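Local coordinates for putative oxidoreductase yhhX (Escherichia coli K-12, PDB 3F4L) that is a probable oxidoreductase of the Gfo/Idh/MocA family, perhaps an NADP-dependent scyllo-inositol dehydrogenase, at the interface of chains A and B. Residues are numbered along the deposited sequence; one frame, centred on the assembly and turned at random. Chains: chain A/B, Putative oxidoreductase yhhX.

Contact 1: the interface of chains A and B. Residues chain A 147, 218-220, 241; chain B 198, 200, 228.
B:Arg198 meets A:Asp218 side-on, turning the NE and NH2 side of its guanidinium toward the main-chain carbonyl that ends the loop before strand 219-225. The patch is part of a two-fold symmetric contact between two copies of the protein, possibly the biological pairing, in which a strand-end arginine and the following loop pack on a turn. Both nitrogens bind the same oxygen: NE of B:Arg198 lies 2.7 Å from O of A:Asp218, and NH2 of B:Arg198 also lies 2.7 Å from that O. The oxygen sits in the guanidinium plane, yet both donors approach from one face of the carbonyl, NE standing 47° above its plane and NH2 tilted less. Two donors converging on one oxygen probably limit the rotation of the guanidinium. The arginine chain is folded to get there, with CG lodged between the backbone N and the carbonyl carbon (chi1 51°).

Beside this polar grip, the side chains of B:Leu200 and A:Asp218 slide past each other in opposite directions, CD2 of B:Leu200 being 3.5 Å from CB of A:Asp218. The leucine crosses A:Val147 obliquely, touching it with CD1, which also lies over the rim of one guanidinium face of B:Arg198 in its own chain. A:Lys241 reaches over in an extended chain, its CG resting 4.0 Å from CD1 of B:Leu228. At its end, the ammonium NZ of A:Lys241 donates to the carbonyl O of B:Leu200 at 3.1 Å, tilted 34° from the carbonyl plane.

Contact 2: the interface of chains A and B. Residues chain A 198, 200, 203; chain B 147-148, 218-220.
The end of strand 192-198 and the loop after it, both from chain A, pack here against the turn leading into strand 219-226 of chain B, within the C-terminal alpha/beta region of this oxidoreductase family. A:Arg198 closes the strand and presents NE and NH2 to the main-chain O of B:Asp218, at 2.8 Å from NE and 2.9 Å from NH2. This oxygen lies near the guanidinium plane, whereas NE stands well above the carbonyl plane and NH2 is only tilted from it, both on the same face. CB of B:Lys220 lies over the rim of one guanidinium face, 3.8 Å above its plane, and the two side chains cross at about a right angle.

The carboxylate of B:Asp218 has a separate partner. A:Lys203 comes from the opposite direction, bent at chi2 (-59°) and chi4, and its NZ forms a salt bridge with OD2 of B:Asp218; the exact length and approach are doubtful, because CE is modelled too close to OD2. The side chains of A:Leu200 and B:Asp218 slide past each other, with CD2 of the leucine 3.5 Å from CB of the aspartate, and CD1 of A:Leu200 lies 3.8 Å from CB of B:Val147.

One aspartate is therefore held at both its backbone and its side chain, which ties the turn of one copy to the strand end and loop of the other and, if this pairing is the biological one, probably helps keep them in register.

Contact 3: the interface of chains A and B. Residues chain A 243-244, 246, 276, 278, 288; chain B 230-231.
B:Lys230 and A:Glu278 meet in a salt bridge, with NZ of the lysine 2.8 Å from OE2 of the glutamate. The ammonium takes the anti lone pair of OE2, facing away from the other carboxylate oxygen. The two side chains cross at about a right angle: the glutamate extends with CG anti to its backbone N (chi1 -170°), while the lysine curls back through bends at chi2 and chi4.

Next to the ion pair, B:Ile231 lays its CG1 3.7 Å from CB of A:Glu278 and also packs on CB of A:Ser244. Its CD1 reaches 3.9 Å from CG1 of A:Ile246, the two isoleucines sliding past each other in opposite directions. Backbone N of B:Lys230 and of B:Ile231 bond weakly to OG of A:Ser244. An alanine at A:Glu278 is likely to leave the ammonium of B:Lys230 without its charged mate and its bent chain less restrained, since the CG that packs on it is gone.

Farther out, water 1 links OG of A:Ser244, at 3.0 Å, to the backbone N of B:Lys230. The poorly ordered A:Arg288 lies near OE1 of A:Glu278 and may help to orient the carboxylate. Strands 243-247 and 275-280 of chain A thus receive a chain B loop, probably steadying one end of the contact between the two copies.

Contact 1: the interface of chains A and B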
ATOM      1  N   VAL A 147      -6.453   3.663 -12.045  1.00 14.33           N
ATOM      2  CA  VAL A 147      -6.232   2.280 -11.669  1.00 14.62           C
ATOM      3  C   VAL A 147      -5.926   2.103 -10.187  1.00 16.74           C
ATOM      4  O   VAL A 147      -6.116   1.020  -9.646  1.00 14.95           O
ATOM      5  CB  VAL A 147      -5.115   1.634 -12.516  1.00 14.74           C
ATOM      6  CG1 VAL A 147      -5.569   1.554 -13.962  1.00 15.66           C
ATOM      7  CG2 VAL A 147      -3.827   2.437 -12.399  1.00 19.71           C
ATOM      8  N   ASP A 218     -11.175  -3.245 -12.382  1.00 25.43           N
ATOM      9  CA  ASP A 218      -9.722  -3.270 -12.374  1.00 24.17           C
ATOM     10  C   ASP A 218      -9.138  -2.181 -11.483  1.00 23.98           C
ATOM     11  O   ASP A 218      -7.924  -2.089 -11.336  1.00 24.35           O
ATOM     12  CB  ASP A 218      -9.185  -3.086 -13.793  1.00 28.83           C
ATOM     13  CG  ASP A 218      -9.470  -4.277 -14.683  1.00 31.91           C
ATOM     14  OD1 ASP A 218      -9.005  -5.393 -14.359  1.00 35.75           O
ATOM     15  OD2 ASP A 218     -10.159  -4.097 -15.708  1.00 36.68           O
ATOM     16  N   LEU A 219      -9.997  -1.351 -10.897  1.00 21.99           N
ATOM     17  CA  LEU A 219      -9.535  -0.273 -10.032  1.00 20.63           C
ATOM     18  C   LEU A 219      -9.462  -0.707  -8.577  1.00 19.46           C
ATOM     19  O   LEU A 219     -10.366  -1.380  -8.089  1.00 20.47           O
ATOM     20  CB  LEU A 219     -10.476   0.926 -10.121  1.00 21.64           C
ATOM     21  CG  LEU A 219     -10.315   1.915  -8.964  1.00 23.29           C
ATOM     22  CD1 LEU A 219      -9.014   2.683  -9.124  1.00 22.73           C
ATOM     23  CD2 LEU A 219     -11.501   2.860  -8.932  1.00 24.16           C
ATOM     24  N   LYS A 220      -8.391  -0.310  -7.890  1.00 17.81           N
ATOM     25  CA  LYS A 220      -8.229  -0.630  -6.476  1.00 19.04           C
ATOM     26  C   LYS A 220      -7.991   0.647  -5.669  1.00 19.06           C
ATOM     27  O   LYS A 220      -7.093   1.439  -5.980  1.00 18.11           O
ATOM     28  CB  LYS A 220      -7.064  -1.612  -6.240  1.00 19.09           C
ATOM     29  CG  LYS A 220      -6.950  -2.064  -4.771  1.00 19.53           C
ATOM     30  CD  LYS A 220      -5.836  -3.074  -4.506  1.00 20.31           C
ATOM     31  CE  LYS A 220      -4.460  -2.439  -4.497  1.00 21.60           C
ATOM     32  NZ  LYS A 220      -3.393  -3.460  -4.236  1.00 25.18           N
ATOM     33  N   LYS A 241      -3.757   5.732 -16.138  1.00 13.62           N
ATOM     34  CA  LYS A 241      -2.956   5.267 -17.265  1.00 16.07           C
ATOM     35  C   LYS A 241      -2.119   6.367 -17.934  1.00 17.15           C
ATOM     36  O   LYS A 241      -1.114   6.076 -18.589  1.00 15.73           O
ATOM     37  CB  LYS A 241      -3.860   4.574 -18.287  1.00 17.93           C
ATOM     38  CG  LYS A 241      -4.388   3.231 -17.778  1.00 20.76           C
ATOM     39  CD  LYS A 241      -5.147   2.481 -18.853  1.00 22.89           C
ATOM     40  CE  LYS A 241      -5.480   1.075 -18.402  1.00 22.23           C
ATOM     41  NZ  LYS A 241      -6.173   0.333 -19.486  1.00 24.18           N
TER
ATOM     42  N   ARG B 198      -3.574  -8.426 -11.231  1.00 19.91           N
ATOM     43  CA  ARG B 198      -4.404  -8.114 -12.383  1.00 20.46           C
ATOM     44  C   ARG B 198      -3.686  -7.669 -13.648  1.00 18.61           C
ATOM     45  O   ARG B 198      -2.490  -7.355 -13.634  1.00 18.25           O
ATOM     46  CB  ARG B 198      -5.509  -7.129 -11.986  1.00 23.58           C
ATOM     47  CG  ARG B 198      -5.078  -5.892 -11.248  1.00 27.84           C
ATOM     48  CD  ARG B 198      -6.202  -5.469 -10.294  1.00 27.47           C
ATOM     49  NE  ARG B 198      -6.362  -4.022 -10.251  1.00 29.74           N
ATOM     50  CZ  ARG B 198      -5.500  -3.171  -9.703  1.00 27.74           C
ATOM     51  NH1 ARG B 198      -4.394  -3.605  -9.126  1.00 28.16           N
ATOM     52  NH2 ARG B 198      -5.747  -1.872  -9.751  1.00 27.68           N
ATOM     53  N   LEU B 200      -3.797  -4.925 -16.420  1.00 19.87           N
ATOM     54  CA  LEU B 200      -4.320  -3.605 -16.749  1.00 19.40           C
ATOM     55  C   LEU B 200      -4.059  -3.039 -18.141  1.00 20.01           C
ATOM     56  O   LEU B 200      -4.954  -2.450 -18.742  1.00 22.22           O
ATOM     57  CB  LEU B 200      -3.812  -2.598 -15.721  1.00 15.25           C
ATOM     58  CG  LEU B 200      -4.186  -2.938 -14.277  1.00 16.31           C
ATOM     59  CD1 LEU B 200      -3.585  -1.912 -13.339  1.00 15.26           C
ATOM     60  CD2 LEU B 200      -5.707  -2.991 -14.152  1.00 14.56           C
ATOM     61  N   LEU B 228       2.263   0.983 -14.480  1.00 15.70           N
ATOM     62  CA  LEU B 228       1.544   2.246 -14.634  1.00 16.51           C
ATOM     63  C   LEU B 228       1.787   3.243 -13.483  1.00 16.96           C
ATOM     64  O   LEU B 228       0.845   3.737 -12.858  1.00 16.76           O
ATOM     65  CB  LEU B 228       0.043   1.953 -14.790  1.00 15.37           C
ATOM     66  CG  LEU B 228      -0.320   1.189 -16.080  1.00 17.79           C
ATOM     67  CD1 LEU B 228      -1.779   0.738 -16.075  1.00 14.74           C
ATOM     68  CD2 LEU B 228      -0.043   2.094 -17.278  1.00 12.91           C
TER

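Contact 2: the interface of chains A and B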
ATOM      1  N   ARG A 198      -5.335  -4.824  12.548  1.00 23.25           N
ATOM      2  CA  ARG A 198      -4.480  -5.257  13.645  1.00 24.52           C
ATOM      3  C   ARG A 198      -4.403  -4.298  14.838  1.00 23.11           C
ATOM      4  O   ARG A 198      -4.648  -3.096  14.716  1.00 19.17           O
ATOM      5  CB  ARG A 198      -3.063  -5.514  13.119  1.00 25.43           C
ATOM      6  CG  ARG A 198      -3.032  -5.963  11.674  1.00 30.10           C
ATOM      7  CD  ARG A 198      -1.794  -6.785  11.321  1.00 30.04           C
ATOM      8  NE  ARG A 198      -0.523  -6.063  11.367  1.00 32.01           N
ATOM      9  CZ  ARG A 198      -0.200  -5.025  10.597  1.00 32.24           C
ATOM     10  NH1 ARG A 198      -1.061  -4.551   9.708  1.00 30.77           N
ATOM     11  NH2 ARG A 198       1.007  -4.481  10.693  1.00 32.11           N
ATOM     12  N   LEU A 200      -1.636  -3.224  17.284  1.00 21.27           N
ATOM     13  CA  LEU A 200      -0.188  -3.255  17.482  1.00 21.32           C
ATOM     14  C   LEU A 200       0.397  -2.668  18.763  1.00 20.46           C
ATOM     15  O   LEU A 200       1.301  -3.248  19.353  1.00 21.26           O
ATOM     16  CB  LEU A 200       0.492  -2.560  16.299  1.00 21.23           C
ATOM     17  CG  LEU A 200       0.303  -3.162  14.906  1.00 20.40           C
ATOM     18  CD1 LEU A 200       0.914  -2.219  13.871  1.00 21.19           C
ATOM     19  CD2 LEU A 200       0.953  -4.529  14.832  1.00 20.65           C
ATOM     20  N   LYS A 203      -1.932  -5.034  22.812  1.00 23.01           N
ATOM     21  CA  LYS A 203      -2.758  -6.186  22.461  1.00 24.15           C
ATOM     22  C   LYS A 203      -4.064  -6.318  23.239  1.00 24.73           C
ATOM     23  O   LYS A 203      -4.925  -7.117  22.879  1.00 25.00           O
ATOM     24  CB  LYS A 203      -1.945  -7.479  22.588  1.00 26.78           C
ATOM     25  CG  LYS A 203      -1.049  -7.766  21.389  1.00 29.17           C
ATOM     26  CD  LYS A 203      -1.872  -7.882  20.117  1.00 32.39           C
ATOM     27  CE  LYS A 203      -1.020  -8.247  18.911  1.00 36.52           C
ATOM     28  NZ  LYS A 203       0.013  -7.222  18.582  1.00 36.53           N
TER
ATOM     29  N   VAL B 147       6.919  -3.260  12.291  1.00 20.15           N
ATOM     30  CA  VAL B 147       5.513  -3.569  12.067  1.00 17.85           C
ATOM     31  C   VAL B 147       5.077  -3.516  10.595  1.00 20.24           C
ATOM     32  O   VAL B 147       4.032  -4.064  10.230  1.00 18.44           O
ATOM     33  CB  VAL B 147       4.611  -2.646  12.903  1.00 19.01           C
ATOM     34  CG1 VAL B 147       4.924  -2.838  14.394  1.00 17.49           C
ATOM     35  CG2 VAL B 147       4.813  -1.198  12.489  1.00 15.38           C
ATOM     36  N   GLU B 148       5.862  -2.857   9.748  1.00 20.16           N
ATOM     37  CA  GLU B 148       5.510  -2.804   8.335  1.00 20.19           C
ATOM     38  C   GLU B 148       6.702  -2.515   7.419  1.00 19.72           C
ATOM     39  O   GLU B 148       7.582  -1.698   7.729  1.00 19.82           O
ATOM     40  CB  GLU B 148       4.375  -1.783   8.090  1.00 24.01           C
ATOM     41  CG  GLU B 148       3.671  -1.965   6.720  1.00 28.82           C
ATOM     42  CD  GLU B 148       2.248  -1.405   6.672  1.00 33.23           C
ATOM     43  OE1 GLU B 148       1.432  -1.733   7.567  1.00 35.93           O
ATOM     44  OE2 GLU B 148       1.936  -0.647   5.727  1.00 35.20           O
ATOM     45  N   ASP B 218       2.294  -9.983  13.613  1.00 26.87           N
ATOM     46  CA  ASP B 218       1.699  -8.654  13.496  1.00 26.77           C
ATOM     47  C   ASP B 218       2.426  -7.767  12.501  1.00 24.22           C
ATOM     48  O   ASP B 218       2.034  -6.622  12.283  1.00 22.72           O
ATOM     49  CB  ASP B 218       1.665  -7.953  14.855  1.00 29.54           C
ATOM     50  CG  ASP B 218       0.589  -8.506  15.759  1.00 32.80           C
ATOM     51  OD1 ASP B 218      -0.578  -8.579  15.311  1.00 34.87           O
ATOM     52  OD2 ASP B 218       0.909  -8.866  16.909  1.00 34.04           O
ATOM     53  N   LEU B 219       3.499  -8.287  11.919  1.00 22.98           N
ATOM     54  CA  LEU B 219       4.269  -7.535  10.938  1.00 21.18           C
ATOM     55  C   LEU B 219       3.701  -7.842   9.558  1.00 20.40           C
ATOM     56  O   LEU B 219       3.449  -8.998   9.233  1.00 23.00           O
ATOM     57  CB  LEU B 219       5.749  -7.939  11.006  1.00 21.25           C
ATOM     58  CG  LEU B 219       6.681  -7.681   9.818  1.00 22.43           C
ATOM     59  CD1 LEU B 219       6.644  -6.227   9.406  1.00 23.27           C
ATOM     60  CD2 LEU B 219       8.095  -8.072  10.204  1.00 23.44           C
ATOM     61  N   LYS B 220       3.469  -6.806   8.764  1.00 18.42           N
ATOM     62  CA  LYS B 220       2.964  -7.002   7.410  1.00 19.18           C
ATOM     63  C   LYS B 220       4.002  -6.500   6.411  1.00 19.11           C
ATOM     64  O   LYS B 220       4.413  -5.340   6.463  1.00 19.21           O
ATOM     65  CB  LYS B 220       1.648  -6.253   7.179  1.00 17.62           C
ATOM     66  CG  LYS B 220       1.151  -6.431   5.757  1.00 18.71           C
ATOM     67  CD  LYS B 220      -0.201  -5.799   5.493  1.00 20.92           C
ATOM     68  CE  LYS B 220      -0.134  -4.286   5.526  1.00 22.94           C
ATOM     69  NZ  LYS B 220      -1.473  -3.724   5.174  1.00 23.96           N
TER

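Contact 3: the interface of chains A and B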
ATOM      1  N   GLY A 243      -1.024   9.208 -16.067  1.00 17.54           N
ATOM      2  CA  GLY A 243      -0.248   9.968 -15.099  1.00 16.84           C
ATOM      3  C   GLY A 243      -0.546   9.707 -13.635  1.00 16.11           C
ATOM      4  O   GLY A 243      -1.271   8.777 -13.291  1.00 15.87           O
ATOM      5  N   SER A 244       0.015  10.547 -12.775  1.00 15.83           N
ATOM      6  CA  SER A 244      -0.163  10.412 -11.336  1.00 17.29           C
ATOM      7  C   SER A 244      -0.406  11.754 -10.646  1.00 15.17           C
ATOM      8  O   SER A 244      -0.078  12.818 -11.173  1.00 12.14           O
ATOM      9  CB  SER A 244       1.086   9.768 -10.709  1.00 18.82           C
ATOM     10  OG  SER A 244       1.430   8.548 -11.342  1.00 18.03           O
ATOM     11  N   ILE A 246      -0.094  13.306  -6.529  1.00 12.41           N
ATOM     12  CA  ILE A 246       0.405  13.064  -5.188  1.00 13.51           C
ATOM     13  C   ILE A 246       0.107  14.294  -4.332  1.00 14.96           C
ATOM     14  O   ILE A 246       0.261  15.434  -4.779  1.00 15.78           O
ATOM     15  CB  ILE A 246       1.933  12.812  -5.191  1.00 18.05           C
ATOM     16  CG1 ILE A 246       2.275  11.642  -6.118  1.00 18.04           C
ATOM     17  CG2 ILE A 246       2.404  12.471  -3.794  1.00 17.19           C
ATOM     18  CD1 ILE A 246       1.681  10.318  -5.682  1.00 17.93           C
ATOM     19  N   VAL A 276       0.600  17.565  -6.432  1.00 23.22           N
ATOM     20  CA  VAL A 276       1.508  17.486  -7.565  1.00 22.67           C
ATOM     21  C   VAL A 276       0.942  16.520  -8.583  1.00 23.74           C
ATOM     22  O   VAL A 276       0.453  15.439  -8.242  1.00 23.36           O
ATOM     23  CB  VAL A 276       2.920  17.039  -7.132  1.00 23.70           C
ATOM     24  CG1 VAL A 276       3.829  16.917  -8.342  1.00 23.95           C
ATOM     25  CG2 VAL A 276       3.502  18.061  -6.160  1.00 23.58           C
ATOM     26  N   GLU A 278       1.635  14.828 -12.617  1.00 21.45           N
ATOM     27  CA  GLU A 278       2.582  14.568 -13.690  1.00 19.68           C
ATOM     28  C   GLU A 278       1.858  13.621 -14.617  1.00 19.96           C
ATOM     29  O   GLU A 278       1.544  12.491 -14.240  1.00 17.98           O
ATOM     30  CB  GLU A 278       3.873  13.917 -13.179  1.00 20.40           C
ATOM     31  CG  GLU A 278       4.948  13.860 -14.258  1.00 21.54           C
ATOM     32  CD  GLU A 278       6.303  13.382 -13.757  1.00 24.13           C
ATOM     33  OE1 GLU A 278       6.788  13.902 -12.731  1.00 24.05           O
ATOM     34  OE2 GLU A 278       6.891  12.490 -14.407  1.00 24.16           O
ATOM     35  N   ARG A 288       4.022  18.729 -15.991  1.00 23.03           N
ATOM     36  CA  ARG A 288       4.081  18.797 -14.547  1.00 26.27           C
ATOM     37  C   ARG A 288       3.190  19.963 -14.100  1.00 27.60           C
ATOM     38  O   ARG A 288       3.256  21.058 -14.665  1.00 28.45           O
ATOM     39  CB  ARG A 288       5.530  19.029 -14.126  1.00 27.70           C
ATOM     40  CG  ARG A 288       5.897  18.491 -12.770  1.00 36.16           C
ATOM     41  CD  ARG A 288       7.024  17.469 -12.884  1.00 37.15           C
ATOM     42  NE  ARG A 288       7.526  17.078 -11.570  1.00 42.41           N
ATOM     43  CZ  ARG A 288       6.779  16.541 -10.608  1.00 45.22           C
ATOM     44  NH1 ARG A 288       5.486  16.326 -10.810  1.00 45.48           N
ATOM     45  NH2 ARG A 288       7.322  16.223  -9.441  1.00 46.43           N
TER
ATOM     46  N   LYS B 230       3.621   6.772 -12.952  1.00 14.42           N
ATOM     47  CA  LYS B 230       4.324   7.948 -13.479  1.00 16.58           C
ATOM     48  C   LYS B 230       5.245   8.598 -12.439  1.00 17.40           C
ATOM     49  O   LYS B 230       6.377   8.990 -12.753  1.00 17.56           O
ATOM     50  CB  LYS B 230       3.308   8.980 -13.983  1.00 15.13           C
ATOM     51  CG  LYS B 230       3.910  10.062 -14.882  1.00 16.99           C
ATOM     52  CD  LYS B 230       4.288   9.491 -16.241  1.00 18.07           C
ATOM     53  CE  LYS B 230       5.004  10.504 -17.117  1.00 22.54           C
ATOM     54  NZ  LYS B 230       6.378  10.787 -16.604  1.00 25.97           N
ATOM     55  N   ILE B 231       4.745   8.743 -11.213  1.00 16.87           N
ATOM     56  CA  ILE B 231       5.529   9.325 -10.122  1.00 15.83           C
ATOM     57  C   ILE B 231       5.841   8.192  -9.146  1.00 16.25           C
ATOM     58  O   ILE B 231       4.946   7.662  -8.485  1.00 14.30           O
ATOM     59  CB  ILE B 231       4.758  10.425  -9.365  1.00 14.48           C
ATOM     60  CG1 ILE B 231       4.415  11.571 -10.310  1.00 16.56           C
ATOM     61  CG2 ILE B 231       5.625  10.969  -8.208  1.00 17.83           C
ATOM     62  CD1 ILE B 231       3.509  12.614  -9.679  1.00 17.17           C
TER
HETATM   63  O   HOH W   1       0.497   6.514 -13.350  1.00 27.16           O

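Contact 1 and contact 2 are broadly two-fold counterparts with the chains exchanged, their C-alpha centres about 27 Å apart; they share the same core, though the outer lysine differs. Both use the arginine ending strand 192-198, the leucine after it and the aspartate before the strand beginning at 219, although the arginine torsions differ between copies. Contact 3 lies about 16 Å from contact 1 and about 31 Å from contact 2. B:Leu228 in contact 1 and B:Lys230 and B:Ile231 in contact 3 belong to one short segment, so the neighbouring patches may reinforce each other. The symmetry suggests a dimer, though the structure alone does not prove it.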